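Local coordinates for bifunctional endomannanase/endoglucanase (Caldanaerobius polysaccharolyticus, PDB 3W0K), which probably cleaves internal glycosidic bonds of beta-mannans and of beta-glucans such as cellulose, as a member of glycoside hydrolase family 5, at residues 113-118 with 160-165; 202-207 with 271-276. All coordinates share one frame; numbering follows the deposited sequence.

Both contacts belong to one (beta/alpha)8 barrel, a closed parallel sheet of eight strands in sequential order. Contact 1 pairs two outer helices, 105-121 and 148-165, which come immediately before and after strand 130-133. Contact 2 joins the short helix 201-204, which follows strand 192-197, to the outer helix 267-284, which connects strands 254-259 and 287-290. They are in series along the chain, contact 1 closing before contact 2 opens, and share no helix. Their centres lie 38 Å apart on opposite sides of the chain's centre, with about 21 Å between nearest atoms, so contact 1 lies between two neighbouring outer helices, and contact 2 where the segment after strand 192-197 meets an outer helix.

Contact 1: residues 113-118 with 160-165; sequences YQWELF and EAIRKI
The helical segments that carry Glu116 and Ile165, 113-118 and 160-165, run side by side in the same direction, their axes 8.9 Å apart at closest and crossing at -24°. Glu116 and Ile165 lie across one another at about a right angle, and Ile165 puts its terminal methyl on the glutamate stem, with CD1 at 3.7 Å from Glu116 CB. Beyond CG the glutamate chain is extended (chi2 179°), which carries the carboxylate past Ala161; there Glu116 OE2 lies 3.7 Å from Ala161 CB. A water bridges the two helices here, donating to Glu116 OE2 at 2.8 Å and to the backbone Ala161 O at 2.7 Å, so the acid is linked to the second helix although no direct hydrogen bond spans the segments. Deeper in, Ile162 CD1 packs against the root of the tryptophan, 4.0 Å from Trp115 CB. The indole itself leads away from this partner: its NE1 is hydrogen-bonded to Leu134 O, and Phe132 of the intervening strand 130-133 meets its ring. The contact therefore grades from buried apolar atoms to a hydrated acid at the margin. Strand 130-133 lies between the two helices in sequence, the repeating alpha-beta-alpha order that wraps helices round the closed eight-stranded sheet of a TIM barrel.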
loop_
_atom_site.group_PDB
_atom_site.type_symbol
_atom_site.label_atom_id
_atom_site.label_comp_id
_atom_site.label_asym_id
_atom_site.label_seq_id
_atom_site.Cartn_x
_atom_site.Cartn_y
_atom_site.Cartn_z
ATOM N N TYR A 113 13.406 4.562 -15.549
ATOM C CA TYR A 113 13.910 3.401 -16.279
ATOM C C TYR A 113 13.317 2.101 -15.731
ATOM O O TYR A 113 12.942 1.220 -16.506
ATOM C CB TYR A 113 15.441 3.361 -16.222
ATOM C CG TYR A 113 16.061 2.080 -16.737
ATOM C CD1 TYR A 113 16.069 1.780 -18.099
ATOM C CD2 TYR A 113 16.642 1.167 -15.857
ATOM C CE1 TYR A 113 16.639 0.599 -18.571
ATOM C CE2 TYR A 113 17.213 -0.013 -16.319
ATOM C CZ TYR A 113 17.208 -0.291 -17.672
ATOM O OH TYR A 113 17.761 -1.469 -18.120
ATOM N N GLN A 114 13.217 1.997 -14.404
ATOM C CA GLN A 114 12.651 0.810 -13.753
ATOM C C GLN A 114 11.226 0.599 -14.242
ATOM O O GLN A 114 10.843 -0.509 -14.621
ATOM C CB GLN A 114 12.581 0.991 -12.232
ATOM C CG GLN A 114 13.869 1.376 -11.545
ATOM C CD GLN A 114 14.864 0.249 -11.481
ATOM O OE1 GLN A 114 15.888 0.273 -12.158
ATOM N NE2 GLN A 114 14.579 -0.739 -10.646
ATOM N N TRP A 115 10.438 1.670 -14.203
ATOM C CA TRP A 115 9.051 1.601 -14.631
ATOM C C TRP A 115 8.893 1.321 -16.116
ATOM O O TRP A 115 7.949 0.648 -16.521
ATOM C CB TRP A 115 8.282 2.846 -14.184
ATOM C CG TRP A 115 7.852 2.726 -12.751
ATOM C CD1 TRP A 115 8.156 3.571 -11.720
ATOM C CD2 TRP A 115 7.071 1.663 -12.182
ATOM N NE1 TRP A 115 7.618 3.097 -10.545
ATOM C CE2 TRP A 115 6.947 1.928 -10.800
ATOM C CE3 TRP A 115 6.470 0.508 -12.706
ATOM C CZ2 TRP A 115 6.243 1.082 -9.932
ATOM C CZ3 TRP A 115 5.773 -0.335 -11.844
ATOM C CH2 TRP A 115 5.666 -0.041 -10.471
ATOM N N GLU A 116 9.836 1.800 -16.923
ATOM C CA GLU A 116 9.784 1.533 -18.355
ATOM C C GLU A 116 10.057 0.047 -18.582
ATOM O O GLU A 116 9.465 -0.569 -19.467
ATOM C CB GLU A 116 10.802 2.386 -19.107
ATOM C CG GLU A 116 10.423 3.856 -19.186
ATOM C CD GLU A 116 11.459 4.692 -19.915
ATOM O OE1 GLU A 116 12.670 4.474 -19.698
ATOM O OE2 GLU A 116 11.060 5.572 -20.702
ATOM N N LEU A 117 10.945 -0.524 -17.766
ATOM C CA LEU A 117 11.272 -1.947 -17.853
ATOM C C LEU A 117 10.018 -2.782 -17.629
ATOM O O LEU A 117 9.713 -3.677 -18.417
ATOM C CB LEU A 117 12.316 -2.336 -16.806
ATOM C CG LEU A 117 13.768 -1.919 -17.018
ATOM C CD1 LEU A 117 14.572 -2.314 -15.792
ATOM C CD2 LEU A 117 14.327 -2.584 -18.271
ATOM N N PHE A 118 9.282 -2.473 -16.564
ATOM C CA PHE A 118 8.059 -3.202 -16.255
ATOM C C PHE A 118 6.969 -2.943 -17.288
ATOM O O PHE A 118 6.227 -3.855 -17.653
ATOM C CB PHE A 118 7.573 -2.870 -14.839
ATOM C CG PHE A 118 8.485 -3.377 -13.758
ATOM C CD1 PHE A 118 8.984 -4.677 -13.803
ATOM C CD2 PHE A 118 8.859 -2.554 -12.701
ATOM C CE1 PHE A 118 9.844 -5.147 -12.812
ATOM C CE2 PHE A 118 9.716 -3.013 -11.706
ATOM C CZ PHE A 118 10.211 -4.311 -11.760
ATOM N N GLU A 160 3.932 9.485 -18.148
ATOM C CA GLU A 160 4.077 9.658 -19.589
ATOM C C GLU A 160 5.027 8.621 -20.186
ATOM O O GLU A 160 4.792 8.113 -21.285
ATOM C CB GLU A 160 4.546 11.078 -19.913
ATOM C CG GLU A 160 3.460 12.132 -19.696
ATOM C CD GLU A 160 3.903 13.547 -20.040
ATOM O OE1 GLU A 160 5.101 13.762 -20.327
ATOM O OE2 GLU A 160 3.042 14.453 -20.014
ATOM N N ALA A 161 6.079 8.280 -19.446
ATOM C CA ALA A 161 7.048 7.290 -19.908
ATOM C C ALA A 161 6.401 5.907 -20.000
ATOM O O ALA A 161 6.625 5.169 -20.959
ATOM C CB ALA A 161 8.255 7.255 -18.981
ATOM N N ILE A 162 5.599 5.559 -18.996
ATOM C CA ILE A 162 4.906 4.270 -18.986
ATOM C C ILE A 162 3.889 4.215 -20.130
ATOM O O ILE A 162 3.846 3.241 -20.887
ATOM C CB ILE A 162 4.174 4.043 -17.636
ATOM C CG1 ILE A 162 5.195 3.838 -16.518
ATOM C CG2 ILE A 162 3.219 2.846 -17.727
ATOM C CD1 ILE A 162 4.590 3.907 -15.122
ATOM N N ARG A 163 3.102 5.277 -20.269
ATOM C CA ARG A 163 2.073 5.350 -21.305
ATOM C C ARG A 163 2.595 5.363 -22.735
ATOM O O ARG A 163 1.883 4.957 -23.658
ATOM C CB ARG A 163 1.141 6.534 -21.058
ATOM C CG ARG A 163 0.231 6.305 -19.867
ATOM C CD ARG A 163 -0.685 7.479 -19.592
ATOM N NE ARG A 163 -1.619 7.165 -18.511
ATOM C CZ ARG A 163 -2.287 8.071 -17.801
ATOM N NH1 ARG A 163 -2.133 9.366 -18.046
ATOM N NH2 ARG A 163 -3.111 7.676 -16.842
ATOM N N LYS A 164 3.821 5.844 -22.928
ATOM C CA LYS A 164 4.412 5.864 -24.264
ATOM C C LYS A 164 4.641 4.420 -24.717
ATOM O O LYS A 164 4.499 4.095 -25.899
ATOM C CB LYS A 164 5.734 6.635 -24.257
ATOM C CG LYS A 164 6.399 6.728 -25.620
ATOM C CD LYS A 164 7.623 7.625 -25.585
ATOM C CE LYS A 164 8.314 7.660 -26.941
ATOM N NZ LYS A 164 8.809 6.313 -27.345
ATOM N N ILE A 165 4.972 3.558 -23.759
ATOM C CA ILE A 165 5.218 2.142 -24.022
ATOM C C ILE A 165 3.909 1.351 -24.015
ATOM O O ILE A 165 3.635 0.580 -24.940
ATOM C CB ILE A 165 6.195 1.552 -22.976
ATOM C CG1 ILE A 165 7.568 2.211 -23.126
ATOM C CG2 ILE A 165 6.289 0.032 -23.124
ATOM C CD1 ILE A 165 8.496 1.974 -21.954
HETATM O O HOH W 1 8.870 5.597 -22.392
#

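Contact 2: residues 202-207 with 271-276; sequences ALTHYQ and IRWFED
Trp273 lays one face of its indole against Leu203 and Thr204, with one methyl from each on that face, over different rings of the indole. Thr204 CG2 stands above the six-membered ring, 3.7 Å from its centroid and 22° off the normal, a CH-pi contact in which the nearest carbon is Trp273 CZ2, 3.5 Å from Thr204 CG2. Leu203 CD2 makes the matching contact over the five-membered ring, more loosely, at 4.2 Å from the centroid. The other leucine methyl falls beside the stem, Leu203 CD1 being 3.8 Å from Trp273 CB. With CG anti to the backbone N (chi1 168°), Trp273 reaches out from its helix to meet the short helical turn. That turn, 201-204, follows barrel strand 192-197, and so lies at the C-terminal end of the strands, the end where TIM-barrel enzymes carry their active sites; helix 267-284 belongs to the outer layer. Polar bonds fix both partners: Trp273 NE1 pairs with Gln199 O, while Thr204 OG1 is held by Tyr198 O and receives His205 ND1 at 3.0 Å, in the plane of the imidazole. Were Trp273 an alanine, the Leu203 and Thr204 methyls would probably lose the surface they rest on, and Gln199 O its indole donor. The indole's rim is also engaged, since Trp273 CZ3 points over the centre of the Phe274 ring, 3.6 Å above its plane. Tyr222 meets the indole edge-to-face.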
loop_
_atom_site.group_PDB
_atom_site.type_symbol
_atom_site.label_atom_id
_atom_site.label_comp_id
_atom_site.label_asym_id
_atom_site.label_seq_id
_atom_site.Cartn_x
_atom_site.Cartn_y
_atom_site.Cartn_z
ATOM N N ALA A 202 -1.841 6.706 16.658
ATOM C CA ALA A 202 -1.723 6.408 18.083
ATOM C C ALA A 202 -2.395 5.083 18.430
ATOM O O ALA A 202 -2.066 4.454 19.437
ATOM C CB ALA A 202 -2.333 7.529 18.905
ATOM N N LEU A 203 -3.338 4.670 17.590
ATOM C CA LEU A 203 -4.057 3.420 17.795
ATOM C C LEU A 203 -3.488 2.303 16.923
ATOM O O LEU A 203 -3.085 1.258 17.430
ATOM C CB LEU A 203 -5.551 3.623 17.500
ATOM C CG LEU A 203 -6.544 2.477 17.736
ATOM C CD1 LEU A 203 -7.926 3.057 17.957
ATOM C CD2 LEU A 203 -6.560 1.502 16.565
ATOM N N THR A 204 -3.404 2.552 15.619
ATOM C CA THR A 204 -2.922 1.551 14.667
ATOM C C THR A 204 -1.453 1.173 14.776
ATOM O O THR A 204 -1.084 0.041 14.485
ATOM C CB THR A 204 -3.188 1.980 13.219
ATOM O OG1 THR A 204 -2.357 3.102 12.897
ATOM C CG2 THR A 204 -4.652 2.359 13.033
ATOM N N HIS A 205 -0.610 2.129 15.154
ATOM C CA HIS A 205 0.819 1.869 15.279
ATOM C C HIS A 205 1.328 1.970 16.713
ATOM O O HIS A 205 2.498 2.275 16.949
ATOM C CB HIS A 205 1.616 2.791 14.349
ATOM C CG HIS A 205 1.586 2.373 12.911
ATOM N ND1 HIS A 205 0.427 2.344 12.165
ATOM C CD2 HIS A 205 2.577 1.971 12.080
ATOM C CE1 HIS A 205 0.707 1.945 10.936
ATOM N NE2 HIS A 205 2.004 1.713 10.858
ATOM N N TYR A 206 0.442 1.701 17.667
ATOM C CA TYR A 206 0.795 1.730 19.082
ATOM C C TYR A 206 1.909 0.714 19.335
ATOM O O TYR A 206 1.784 -0.463 18.987
ATOM C CB TYR A 206 -0.431 1.401 19.936
ATOM C CG TYR A 206 -0.148 1.236 21.414
ATOM C CD1 TYR A 206 0.313 2.306 22.184
ATOM C CD2 TYR A 206 -0.370 0.015 22.049
ATOM C CE1 TYR A 206 0.543 2.161 23.555
ATOM C CE2 TYR A 206 -0.146 -0.141 23.416
ATOM C CZ TYR A 206 0.309 0.935 24.160
ATOM O OH TYR A 206 0.521 0.782 25.512
ATOM N N GLN A 207 3.002 1.197 19.917
ATOM C CA GLN A 207 4.178 0.385 20.230
ATOM C C GLN A 207 4.897 -0.177 19.003
ATOM O O GLN A 207 5.576 -1.202 19.083
ATOM C CB GLN A 207 3.836 -0.722 21.233
ATOM C CG GLN A 207 3.467 -0.187 22.613
ATOM C CD GLN A 207 3.234 -1.277 23.644
ATOM O OE1 GLN A 207 2.865 -2.403 23.310
ATOM N NE2 GLN A 207 3.440 -0.940 24.911
ATOM N N ILE A 271 -10.968 -3.601 16.910
ATOM C CA ILE A 271 -12.215 -3.934 16.230
ATOM C C ILE A 271 -13.145 -2.726 16.161
ATOM O O ILE A 271 -13.743 -2.471 15.123
ATOM C CB ILE A 271 -12.931 -5.131 16.915
ATOM C CG1 ILE A 271 -12.179 -6.433 16.613
ATOM C CG2 ILE A 271 -14.388 -5.230 16.460
ATOM C CD1 ILE A 271 -12.262 -6.876 15.154
ATOM N N ARG A 272 -13.232 -1.968 17.254
ATOM C CA ARG A 272 -14.087 -0.783 17.295
ATOM C C ARG A 272 -13.651 0.228 16.233
ATOM O O ARG A 272 -14.482 0.840 15.559
ATOM C CB ARG A 272 -14.043 -0.137 18.686
ATOM C CG ARG A 272 -14.943 1.080 18.832
ATOM C CD ARG A 272 -16.400 0.722 18.605
ATOM N NE ARG A 272 -17.251 1.909 18.583
ATOM C CZ ARG A 272 -17.480 2.652 17.506
ATOM N NH1 ARG A 272 -16.920 2.336 16.341
ATOM N NH2 ARG A 272 -18.284 3.706 17.588
ATOM N N TRP A 273 -12.339 0.377 16.079
ATOM C CA TRP A 273 -11.778 1.289 15.094
ATOM C C TRP A 273 -12.029 0.745 13.681
ATOM O O TRP A 273 -12.418 1.494 12.783
ATOM C CB TRP A 273 -10.285 1.495 15.365
ATOM C CG TRP A 273 -9.555 2.172 14.254
ATOM C CD1 TRP A 273 -9.487 3.513 14.004
ATOM C CD2 TRP A 273 -8.820 1.529 13.208
ATOM N NE1 TRP A 273 -8.760 3.743 12.856
ATOM C CE2 TRP A 273 -8.341 2.540 12.349
ATOM C CE3 TRP A 273 -8.528 0.191 12.910
ATOM C CZ2 TRP A 273 -7.582 2.256 11.208
ATOM C CZ3 TRP A 273 -7.776 -0.092 11.779
ATOM C CH2 TRP A 273 -7.312 0.936 10.941
ATOM N N PHE A 274 -11.838 -0.563 13.499
ATOM C CA PHE A 274 -12.078 -1.196 12.198
ATOM C C PHE A 274 -13.517 -0.959 11.746
ATOM O O PHE A 274 -13.776 -0.707 10.572
ATOM C CB PHE A 274 -11.827 -2.706 12.269
ATOM C CG PHE A 274 -10.426 -3.118 11.910
ATOM C CD1 PHE A 274 -9.942 -2.935 10.619
ATOM C CD2 PHE A 274 -9.609 -3.734 12.852
ATOM C CE1 PHE A 274 -8.661 -3.366 10.271
ATOM C CE2 PHE A 274 -8.326 -4.169 12.514
ATOM C CZ PHE A 274 -7.852 -3.983 11.220
ATOM N N GLU A 275 -14.456 -1.053 12.683
ATOM C CA GLU A 275 -15.860 -0.842 12.359
ATOM C C GLU A 275 -16.106 0.545 11.776
ATOM O O GLU A 275 -16.894 0.694 10.845
ATOM C CB GLU A 275 -16.733 -1.090 13.588
ATOM C CG GLU A 275 -16.772 -2.557 13.992
ATOM C CD GLU A 275 -17.450 -2.800 15.324
ATOM O OE1 GLU A 275 -17.363 -1.930 16.216
ATOM O OE2 GLU A 275 -18.056 -3.879 15.486
ATOM N N ASP A 276 -15.397 1.546 12.291
ATOM C CA ASP A 276 -15.536 2.908 11.788
ATOM C C ASP A 276 -14.926 3.103 10.402
ATOM O O ASP A 276 -15.601 3.593 9.495
ATOM C CB ASP A 276 -14.921 3.916 12.759
ATOM C CG ASP A 276 -15.867 4.312 13.876
ATOM O OD1 ASP A 276 -17.039 3.876 13.871
ATOM O OD2 ASP A 276 -15.436 5.081 14.754
#